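Local coordinates for 2-dehydropantoate 2-reductase (Porphyromonas gingivalis, PDB 2QYT), which probably catalyses the NADPH-dependent reduction of 2-dehydropantoate (ketopantoate) to (R)-pantoate, the second step in making pantoate for pantothenate biosynthesis, at residues A[20-25]-A[58-63]. Numbering follows the deposited sequence.
Sequences GGYYGA and LRVVTP. With EDO (1,2-ethanediol), chain G.
Leu58 reaches from its strand onto the backbone of the helix at Gly21, its CD2 methyl lying 3.3 Å from Gly21 O and 3.5 Å from Gly21 CA. Glycine suits this place, since even a CB would point at the strand and stand only 3.2 Å from Leu58 CD2. With CG anti to the backbone N (chi1 176°), the leucine branch is carried forward to the helix surface. The same Gly21 O accepts the helical bond from Ala25 N, so the methyl packs beside a carbonyl already satisfied. One turn on, Ala25 presents its short CB to Val60 CG2 at 3.7 Å, a small group that lets helix and strand come close. The other branch of Val60, CG1, meets the Tyr22 ring at its edge, close to the ring plane, 4.0 Å from CD1; the two side chains cross at about a right angle. The beta-branched valine thus touches two helix residues at once, and tyrosine fits because its ring edge is apolar toward Val60 while its OH is hydrogen-bonded to Arg65 NH1. At Gly20, the third glycine of a GxGxxG pattern consistent with a Rossmann-type dinucleotide site, the backbone N donates to O1 of 1,2-ethanediol, probably from the crystallisation liquor. Residues 20-25 of helix 18-33 run at 102° to strand 58-61, which sits between 66-69 and 151-154 in the mixed sheet; Phe67 and Ala69 also touch Ala25, and Ile142 and Leu154 pack against Tyr22.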
# COMPACT_ATOMS: atom_id res chain seq x y z
N GLY A 20 -1.81 -7.57 2.55
CA GLY A 20 -3.22 -7.99 2.73
C GLY A 20 -3.36 -9.08 3.76
O GLY A 20 -4.34 -9.12 4.51
N GLY A 21 -2.40 -9.99 3.82
CA GLY A 21 -2.50 -11.11 4.74
C GLY A 21 -2.33 -10.67 6.17
O GLY A 21 -3.11 -11.09 7.08
N TYR A 22 -1.34 -9.82 6.43
CA TYR A 22 -1.21 -9.25 7.74
C TYR A 22 -2.42 -8.40 8.18
O TYR A 22 -2.90 -8.58 9.28
CB TYR A 22 0.07 -8.41 7.88
CG TYR A 22 0.17 -7.89 9.28
CD1 TYR A 22 0.59 -8.74 10.31
CD2 TYR A 22 -0.27 -6.60 9.61
CE1 TYR A 22 0.67 -8.31 11.62
CE2 TYR A 22 -0.22 -6.14 10.95
CZ TYR A 22 0.28 -7.01 11.94
OH TYR A 22 0.37 -6.63 13.26
N TYR A 23 -2.87 -7.44 7.38
CA TYR A 23 -4.02 -6.62 7.85
C TYR A 23 -5.31 -7.40 7.84
O TYR A 23 -6.13 -7.26 8.74
CB TYR A 23 -4.10 -5.27 7.13
CG TYR A 23 -2.89 -4.41 7.44
CD1 TYR A 23 -2.72 -3.86 8.72
CD2 TYR A 23 -1.91 -4.18 6.47
CE1 TYR A 23 -1.62 -3.08 9.03
CE2 TYR A 23 -0.79 -3.37 6.78
CZ TYR A 23 -0.66 -2.83 8.04
OH TYR A 23 0.42 -2.03 8.31
N GLY A 24 -5.46 -8.29 6.87
CA GLY A 24 -6.61 -9.22 6.88
C GLY A 24 -6.64 -10.14 8.09
O GLY A 24 -7.70 -10.40 8.68
N ALA A 25 -5.46 -10.64 8.50
CA ALA A 25 -5.37 -11.47 9.70
C ALA A 25 -5.78 -10.70 10.96
O ALA A 25 -6.52 -11.22 11.80
CB ALA A 25 -3.95 -12.06 9.84
N LEU A 58 -5.29 -18.26 8.12
CA LEU A 58 -4.00 -17.76 7.67
C LEU A 58 -3.08 -17.63 8.88
O LEU A 58 -3.44 -17.00 9.89
CB LEU A 58 -4.15 -16.37 7.00
CG LEU A 58 -2.88 -15.63 6.55
CD1 LEU A 58 -2.08 -16.41 5.51
CD2 LEU A 58 -3.27 -14.25 6.00
N ARG A 59 -1.89 -18.21 8.75
CA ARG A 59 -0.86 -18.12 9.78
C ARG A 59 0.07 -16.90 9.63
O ARG A 59 0.54 -16.60 8.52
CB ARG A 59 -0.03 -19.42 9.83
CG ARG A 59 0.93 -19.43 11.02
CD ARG A 59 1.66 -20.76 11.08
NE ARG A 59 2.66 -20.83 12.17
CZ ARG A 59 3.52 -21.84 12.33
NH1 ARG A 59 3.49 -22.87 11.48
NH2 ARG A 59 4.39 -21.81 13.34
N VAL A 60 0.36 -16.23 10.76
CA VAL A 60 1.24 -15.07 10.77
C VAL A 60 2.31 -15.26 11.87
O VAL A 60 1.97 -15.56 13.03
CB VAL A 60 0.47 -13.75 10.99
CG1 VAL A 60 1.44 -12.57 10.95
CG2 VAL A 60 -0.59 -13.56 9.94
N VAL A 61 3.57 -15.18 11.46
CA VAL A 61 4.71 -15.26 12.37
C VAL A 61 5.50 -13.95 12.34
O VAL A 61 5.76 -13.37 11.30
CB VAL A 61 5.63 -16.54 12.17
CG1 VAL A 61 4.82 -17.83 12.23
CG2 VAL A 61 6.43 -16.49 10.83
N THR A 62 5.92 -13.49 13.52
CA THR A 62 6.66 -12.25 13.63
C THR A 62 7.74 -12.56 14.66
O THR A 62 7.80 -13.70 15.16
CB THR A 62 5.73 -11.04 14.06
OG1 THR A 62 5.55 -11.06 15.47
CG2 THR A 62 4.30 -11.08 13.42
N PRO A 63 8.61 -11.60 14.96
CA PRO A 63 9.54 -11.93 16.02
C PRO A 63 8.89 -12.38 17.36
O PRO A 63 9.47 -13.23 18.08
CB PRO A 63 10.39 -10.64 16.20
CG PRO A 63 10.30 -9.91 14.91
CD PRO A 63 8.86 -10.27 14.37
C1 EDO G . 0.11 -7.43 -0.29
O1 EDO G . -0.95 -8.38 -0.13
C2 EDO G . 1.44 -8.10 -0.60
O2 EDO G . 2.46 -7.33 0.03